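PDB 4RNL: possible galactose mutarotase from Streptomyces platensis subsp. rosaceus, which is of uncertain function but probably acts as an aldose 1-epimerase, interconverting the alpha and beta anomers of galactose or a related sugar. Local coordinates for residues R37-E49 against Q59-A71. Numbering follows the deposited sequence.
Sequences RVLTYGGIVQTVE and QLALGFADLASYA
Val48 and Gln59 meet where strand 57-59, the last of an antiparallel five-strand sheet in this galactose mutarotase-like beta fold, leaves its neighbour 45-51. Leu60 N still bonds Val48 O (2.8 Å), but then the chain turns off, and the Gln59 side chain takes over the pairing. Bent at chi2 (-69°), it brings Gln59 OE1 within 2.9 Å of Val48 N, which lies in the carbonyl plane of the side-chain amide. The same oxygen accepts from Ala61 N, which lies above that plane, while Gln59 NE2 donates to Ala61 O at 2.9 Å. Glutamine suits the place because one amide offers both an acceptor and a donor to backbone; an alanine here would probably leave Val48 N and Ala61 N without this acceptor and Ala61 O without its donor. One and two residues before Val48, Thr47 and Gln46 both face Arg37, a classic beta bulge. Gln46 also uses both amide ends, NE2 giving almost straight (177°) to a lone pair of Phe64 O and OE1 taking from Arg24. Tyr70, from helix 67-72, suits its place by joining an apolar ring, packed between Phe64 CD2 and Leu39 CD1 on opposite faces, to a two-way hydroxyl. Tyr70 OH, buried, accepts from Phe64 N at 3.1 Å and donates to a water, which in turn gives its hydrogens to Val45 O and Leu62 O, each 2.9 Å from the water oxygen.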
ATOM      1  N   ARG A  37      -8.261  -9.747   6.963  1.00 11.09           N
ATOM      2  CA  ARG A  37      -7.437 -10.082   8.121  1.00 10.51           C
ATOM      3  C   ARG A  37      -6.187  -9.214   8.126  1.00 11.98           C
ATOM      4  O   ARG A  37      -5.549  -9.043   7.086  1.00 10.77           O
ATOM      5  CB  ARG A  37      -7.060 -11.565   8.102  1.00 13.48           C
ATOM      6  CG  ARG A  37      -8.260 -12.502   8.121  1.00 15.42           C
ATOM      7  CD  ARG A  37      -7.824 -13.952   8.274  1.00 26.97           C
ATOM      8  NE  ARG A  37      -8.967 -14.862   8.249  1.00 33.81           N
ATOM      9  CZ  ARG A  37      -9.248 -15.680   7.239  1.00 47.40           C
ATOM     10  NH1 ARG A  37      -8.458 -15.712   6.171  1.00 51.25           N
ATOM     11  NH2 ARG A  37     -10.312 -16.471   7.297  1.00 47.14           N
ATOM     12  N   VAL A  38      -5.849  -8.677   9.296  1.00 11.89           N
ATOM     13  CA  VAL A  38      -4.752  -7.725   9.449  1.00 11.11           C
ATOM     14  C   VAL A  38      -3.808  -8.208  10.550  1.00 14.53           C
ATOM     15  O   VAL A  38      -4.254  -8.618  11.631  1.00 14.18           O
ATOM     16  CB  VAL A  38      -5.276  -6.322   9.823  1.00 12.34           C
ATOM     17  CG1 VAL A  38      -4.120  -5.343   9.991  1.00 11.94           C
ATOM     18  CG2 VAL A  38      -6.251  -5.801   8.757  1.00 10.75           C
ATOM     19  N   LEU A  39      -2.508  -8.174  10.271  1.00 12.24           N
ATOM     20  CA  LEU A  39      -1.509  -8.647  11.235  1.00 10.31           C
ATOM     21  C   LEU A  39      -0.896  -7.482  11.983  1.00 11.31           C
ATOM     22  O   LEU A  39      -0.709  -6.409  11.407  1.00 13.40           O
ATOM     23  CB  LEU A  39      -0.390  -9.399  10.520  1.00 11.05           C
ATOM     24  CG  LEU A  39      -0.777 -10.460   9.493  1.00 14.73           C
ATOM     25  CD1 LEU A  39       0.494 -11.086   8.947  1.00 12.11           C
ATOM     26  CD2 LEU A  39      -1.693 -11.522  10.108  1.00 10.80           C
ATOM     27  N   THR A  40      -0.551  -7.681  13.255  1.00 11.78           N
ATOM     28  CA  THR A  40       0.165  -6.633  13.989  1.00 12.00           C
ATOM     29  C   THR A  40       1.604  -6.514  13.485  1.00 15.25           C
ATOM     30  O   THR A  40       2.280  -5.513  13.736  1.00 15.33           O
ATOM     31  CB  THR A  40       0.164  -6.862  15.505  1.00 12.99           C
ATOM     32  OG1 THR A  40       0.753  -8.135  15.801  1.00 13.62           O
ATOM     33  CG2 THR A  40      -1.254  -6.816  16.052  1.00 18.54           C
ATOM     34  N   TYR A  41       2.081  -7.536  12.780  1.00 14.48           N
ATOM     35  CA  TYR A  41       3.397  -7.438  12.136  1.00 12.72           C
ATOM     36  C   TYR A  41       3.264  -6.650  10.845  1.00 12.36           C
ATOM     37  O   TYR A  41       2.546  -7.068   9.933  1.00 11.41           O
ATOM     38  CB  TYR A  41       3.953  -8.833  11.823  1.00 14.34           C
ATOM     39  CG  TYR A  41       5.303  -8.851  11.120  1.00 13.16           C
ATOM     40  CD1 TYR A  41       6.425  -8.268  11.702  1.00 13.53           C
ATOM     41  CD2 TYR A  41       5.460  -9.487   9.893  1.00 16.09           C
ATOM     42  CE1 TYR A  41       7.660  -8.304  11.069  1.00 16.66           C
ATOM     43  CE2 TYR A  41       6.690  -9.526   9.252  1.00 16.47           C
ATOM     44  CZ  TYR A  41       7.784  -8.929   9.843  1.00 17.41           C
ATOM     45  OH  TYR A  41       9.015  -8.968   9.213  1.00 16.69           O
ATOM     46  N   GLY A  42       3.939  -5.505  10.778  1.00 13.45           N
ATOM     47  CA  GLY A  42       3.994  -4.715   9.562  1.00 10.68           C
ATOM     48  C   GLY A  42       2.649  -4.222   9.070  1.00 11.16           C
ATOM     49  O   GLY A  42       2.516  -3.831   7.905  1.00 13.63           O
ATOM     50  N   GLY A  43       1.649  -4.239   9.947  1.00 10.13           N
ATOM     51  CA  GLY A  43       0.300  -3.813   9.600  1.00  9.81           C
ATOM     52  C   GLY A  43      -0.225  -4.543   8.380  1.00 15.27           C
ATOM     53  O   GLY A  43      -1.047  -4.023   7.626  1.00 11.46           O
ATOM     54  N   ILE A  44       0.256  -5.764   8.194  1.00  9.63           N
ATOM     55  CA  ILE A  44       0.042  -6.484   6.943  1.00 10.67           C
ATOM     56  C   ILE A  44      -1.420  -6.884   6.745  1.00 12.95           C
ATOM     57  O   ILE A  44      -2.040  -7.482   7.618  1.00 12.73           O
ATOM     58  CB  ILE A  44       0.948  -7.736   6.879  1.00  9.61           C
ATOM     59  CG1 ILE A  44       2.388  -7.320   6.550  1.00 14.98           C
ATOM     60  CG2 ILE A  44       0.461  -8.706   5.807  1.00  9.97           C
ATOM     61  CD1 ILE A  44       3.427  -8.362   6.984  1.00 10.55           C
ATOM     62  N   VAL A  45      -1.974  -6.537   5.592  1.00 11.74           N
ATOM     63  CA  VAL A  45      -3.273  -7.062   5.208  1.00 11.09           C
ATOM     64  C   VAL A  45      -3.013  -8.450   4.632  1.00  9.58           C
ATOM     65  O   VAL A  45      -2.547  -8.597   3.492  1.00 12.43           O
ATOM     66  CB  VAL A  45      -3.962  -6.147   4.167  1.00 13.20           C
ATOM     67  CG1 VAL A  45      -5.290  -6.752   3.719  1.00 11.35           C
ATOM     68  CG2 VAL A  45      -4.184  -4.754   4.755  1.00 10.37           C
ATOM     69  N   GLN A  46      -3.295  -9.471   5.432  1.00  9.96           N
ATOM     70  CA  GLN A  46      -2.951 -10.844   5.068  1.00 11.23           C
ATOM     71  C   GLN A  46      -3.917 -11.417   4.045  1.00 15.88           C
ATOM     72  O   GLN A  46      -3.502 -12.097   3.099  1.00 19.95           O
ATOM     73  CB  GLN A  46      -2.940 -11.747   6.301  1.00 10.80           C
ATOM     74  CG  GLN A  46      -2.303 -13.094   6.017  1.00 13.47           C
ATOM     75  CD  GLN A  46      -3.152 -14.233   6.508  1.00 23.66           C
ATOM     76  OE1 GLN A  46      -4.123 -14.024   7.237  1.00 21.89           O
ATOM     77  NE2 GLN A  46      -2.801 -15.448   6.108  1.00 26.18           N
ATOM     78  N   THR A  47      -5.205 -11.160   4.237  1.00 13.61           N
ATOM     79  CA  THR A  47      -6.206 -11.628   3.279  1.00 14.59           C
ATOM     80  C   THR A  47      -7.353 -10.630   3.095  1.00 12.53           C
ATOM     81  O   THR A  47      -7.701  -9.874   4.006  1.00 10.31           O
ATOM     82  CB  THR A  47      -6.805 -13.002   3.666  1.00 23.36           C
ATOM     83  OG1 THR A  47      -7.232 -12.972   5.031  1.00 22.09           O
ATOM     84  CG2 THR A  47      -5.805 -14.144   3.474  1.00 27.38           C
ATOM     85  N   VAL A  48      -7.924 -10.648   1.896  1.00 11.50           N
ATOM     86  CA  VAL A  48      -9.105  -9.873   1.544  1.00 11.66           C
ATOM     87  C   VAL A  48     -10.019 -10.814   0.761  1.00 14.18           C
ATOM     88  O   VAL A  48      -9.616 -11.361  -0.270  1.00 13.12           O
ATOM     89  CB  VAL A  48      -8.743  -8.663   0.649  1.00 14.10           C
ATOM     90  CG1 VAL A  48     -10.001  -7.979   0.155  1.00 15.66           C
ATOM     91  CG2 VAL A  48      -7.864  -7.666   1.409  1.00 10.74           C
ATOM     92  N   GLU A  49     -11.229 -11.031   1.261  1.00 12.64           N
ATOM     93  CA  GLU A  49     -12.178 -11.926   0.602  1.00 12.88           C
ATOM     94  C   GLU A  49     -13.452 -11.176   0.244  1.00 15.61           C
ATOM     95  O   GLU A  49     -13.997 -10.449   1.071  1.00 12.59           O
ATOM     96  CB  GLU A  49     -12.506 -13.110   1.513  1.00 15.10           C
ATOM     97  CG  GLU A  49     -11.319 -14.051   1.713  1.00 14.09           C
ATOM     98  CD  GLU A  49     -11.486 -14.960   2.912  1.00 23.99           C
ATOM     99  OE1 GLU A  49     -11.880 -16.125   2.720  1.00 24.21           O
ATOM    100  OE2 GLU A  49     -11.222 -14.508   4.048  1.00 26.13           O
ATOM    101  N   GLN A  59     -10.561 -15.351  -2.099  1.00 12.33           N
ATOM    102  CA  GLN A  59      -9.454 -14.588  -1.493  1.00 11.37           C
ATOM    103  C   GLN A  59      -8.675 -13.903  -2.600  1.00 11.54           C
ATOM    104  O   GLN A  59      -8.274 -14.557  -3.569  1.00 11.41           O
ATOM    105  CB  GLN A  59      -8.537 -15.530  -0.705  1.00 11.71           C
ATOM    106  CG  GLN A  59      -7.746 -14.842   0.418  1.00 11.21           C
ATOM    107  CD  GLN A  59      -6.690 -13.886  -0.115  1.00 10.59           C
ATOM    108  OE1 GLN A  59      -6.644 -12.714   0.273  1.00 10.56           O
ATOM    109  NE2 GLN A  59      -5.837 -14.383  -1.013  1.00 14.48           N
ATOM    110  N   LEU A  60      -8.457 -12.594  -2.459  1.00 10.39           N
ATOM    111  CA  LEU A  60      -7.952 -11.778  -3.560  1.00 10.23           C
ATOM    112  C   LEU A  60      -6.545 -11.218  -3.356  1.00 16.70           C
ATOM    113  O   LEU A  60      -5.892 -10.822  -4.319  1.00 13.34           O
ATOM    114  CB  LEU A  60      -8.903 -10.597  -3.817  1.00 10.12           C
ATOM    115  CG  LEU A  60     -10.410 -10.909  -3.848  1.00 10.53           C
ATOM    116  CD1 LEU A  60     -11.202  -9.632  -4.125  1.00 10.60           C
ATOM    117  CD2 LEU A  60     -10.724 -11.962  -4.903  1.00 12.98           C
ATOM    118  N   ALA A  61      -6.077 -11.144  -2.115  1.00 12.07           N
ATOM    119  CA  ALA A  61      -4.789 -10.470  -1.877  1.00 10.79           C
ATOM    120  C   ALA A  61      -3.595 -11.418  -2.020  1.00 10.32           C
ATOM    121  O   ALA A  61      -3.669 -12.569  -1.601  1.00 12.69           O
ATOM    122  CB  ALA A  61      -4.785  -9.808  -0.498  1.00 13.43           C
ATOM    123  N   LEU A  62      -2.496 -10.946  -2.615  1.00  9.92           N
ATOM    124  CA  LEU A  62      -1.273 -11.744  -2.613  1.00 10.47           C
ATOM    125  C   LEU A  62      -0.753 -11.784  -1.185  1.00 11.19           C
ATOM    126  O   LEU A  62      -0.685 -10.758  -0.507  1.00 11.64           O
ATOM    127  CB  LEU A  62      -0.200 -11.153  -3.541  1.00 10.82           C
ATOM    128  CG  LEU A  62      -0.537 -11.033  -5.030  1.00 12.24           C
ATOM    129  CD1 LEU A  62       0.728 -10.754  -5.837  1.00 11.99           C
ATOM    130  CD2 LEU A  62      -1.251 -12.278  -5.553  1.00 11.60           C
ATOM    131  N   GLY A  63      -0.400 -12.968  -0.710  1.00 14.15           N
ATOM    132  CA  GLY A  63       0.065 -13.086   0.658  1.00 12.67           C
ATOM    133  C   GLY A  63       0.483 -14.504   0.981  1.00 14.55           C
ATOM    134  O   GLY A  63       0.634 -15.341   0.089  1.00 12.55           O
ATOM    135  N   PHE A  64       0.645 -14.781   2.268  1.00 12.75           N
ATOM    136  CA  PHE A  64       1.056 -16.107   2.714  1.00 13.24           C
ATOM    137  C   PHE A  64       0.113 -16.592   3.795  1.00 16.08           C
ATOM    138  O   PHE A  64      -0.501 -15.784   4.503  1.00 14.76           O
ATOM    139  CB  PHE A  64       2.466 -16.061   3.297  1.00 14.69           C
ATOM    140  CG  PHE A  64       3.509 -15.547   2.344  1.00 13.88           C
ATOM    141  CD1 PHE A  64       3.866 -16.284   1.221  1.00 16.42           C
ATOM    142  CD2 PHE A  64       4.161 -14.342   2.595  1.00 16.61           C
ATOM    143  CE1 PHE A  64       4.842 -15.821   0.351  1.00 22.74           C
ATOM    144  CE2 PHE A  64       5.138 -13.868   1.729  1.00 17.94           C
ATOM    145  CZ  PHE A  64       5.481 -14.611   0.608  1.00 20.07           C
ATOM    146  N   ALA A  65       0.022 -17.912   3.924  1.00 17.74           N
ATOM    147  CA  ALA A  65      -0.818 -18.541   4.934  1.00 21.51           C
ATOM    148  C   ALA A  65      -0.217 -18.388   6.325  1.00 23.55           C
ATOM    149  O   ALA A  65      -0.939 -18.424   7.324  1.00 21.83           O
ATOM    150  CB  ALA A  65      -1.021 -20.017   4.605  1.00 22.35           C
ATOM    151  N   ASP A  66       1.101 -18.206   6.386  1.00 20.48           N
ATOM    152  CA  ASP A  66       1.820 -18.298   7.654  1.00 22.52           C
ATOM    153  C   ASP A  66       2.749 -17.117   7.920  1.00 18.69           C
ATOM    154  O   ASP A  66       3.264 -16.500   6.992  1.00 18.70           O
ATOM    155  CB  ASP A  66       2.641 -19.586   7.684  1.00 27.66           C
ATOM    156  CG  ASP A  66       3.741 -19.594   6.641  1.00 33.19           C
ATOM    157  OD1 ASP A  66       3.437 -19.358   5.450  1.00 30.99           O
ATOM    158  OD2 ASP A  66       4.913 -19.825   7.019  1.00 35.62           O
ATOM    159  N   LEU A  67       2.986 -16.830   9.196  1.00 18.29           N
ATOM    160  CA  LEU A  67       3.839 -15.715   9.591  1.00 19.77           C
ATOM    161  C   LEU A  67       5.283 -15.886   9.115  1.00 18.43           C
ATOM    162  O   LEU A  67       5.902 -14.930   8.653  1.00 20.51           O
ATOM    163  CB  LEU A  67       3.808 -15.537  11.113  1.00 21.07           C
ATOM    164  CG  LEU A  67       4.693 -14.418  11.668  1.00 18.76           C
ATOM    165  CD1 LEU A  67       4.249 -13.076  11.102  1.00 16.85           C
ATOM    166  CD2 LEU A  67       4.657 -14.408  13.199  1.00 18.15           C
ATOM    167  N   ALA A  68       5.804 -17.105   9.225  1.00 18.84           N
ATOM    168  CA  ALA A  68       7.193 -17.398   8.864  1.00 21.96           C
ATOM    169  C   ALA A  68       7.534 -16.967   7.441  1.00 21.78           C
ATOM    170  O   ALA A  68       8.636 -16.481   7.180  1.00 23.67           O
ATOM    171  CB  ALA A  68       7.492 -18.879   9.054  1.00 20.93           C
ATOM    172  N   SER A  69       6.579 -17.133   6.531  1.00 18.11           N
ATOM    173  CA  SER A  69       6.772 -16.746   5.134  1.00 18.16           C
ATOM    174  C   SER A  69       6.931 -15.230   5.004  1.00 18.87           C
ATOM    175  O   SER A  69       7.774 -14.753   4.243  1.00 20.27           O
ATOM    176  CB  SER A  69       5.606 -17.246   4.268  1.00 17.82           C
ATOM    177  OG  SER A  69       5.654 -18.658   4.076  1.00 20.68           O
ATOM    178  N   TYR A  70       6.120 -14.473   5.740  1.00 14.80           N
ATOM    179  CA  TYR A  70       6.235 -13.014   5.740  1.00 13.88           C
ATOM    180  C   TYR A  70       7.562 -12.559   6.332  1.00 17.46           C
ATOM    181  O   TYR A  70       8.182 -11.608   5.844  1.00 21.72           O
ATOM    182  CB  TYR A  70       5.094 -12.361   6.527  1.00 14.33           C
ATOM    183  CG  TYR A  70       3.777 -12.315   5.804  1.00 13.45           C
ATOM    184  CD1 TYR A  70       3.529 -11.352   4.832  1.00 11.44           C
ATOM    185  CD2 TYR A  70       2.772 -13.224   6.100  1.00 12.51           C
ATOM    186  CE1 TYR A  70       2.308 -11.311   4.167  1.00 12.03           C
ATOM    187  CE2 TYR A  70       1.555 -13.190   5.450  1.00 12.25           C
ATOM    188  CZ  TYR A  70       1.327 -12.236   4.482  1.00 13.98           C
ATOM    189  OH  TYR A  70       0.107 -12.202   3.829  1.00 12.83           O
ATOM    190  N   ALA A  71       7.976 -13.222   7.406  1.00 20.81           N
ATOM    191  CA  ALA A  71       9.243 -12.917   8.057  1.00 19.06           C
ATOM    192  C   ALA A  71      10.426 -13.170   7.119  1.00 23.69           C
ATOM    193  O   ALA A  71      11.394 -12.403   7.097  1.00 25.40           O
ATOM    194  CB  ALA A  71       9.388 -13.748   9.316  1.00 21.04           C
TER
HETATM  195  O   HOH W   1       9.022  -9.266   6.597  1.00 20.28           O
HETATM  196  O   HOH W   2      -0.442 -10.212   2.291  1.00 11.85           O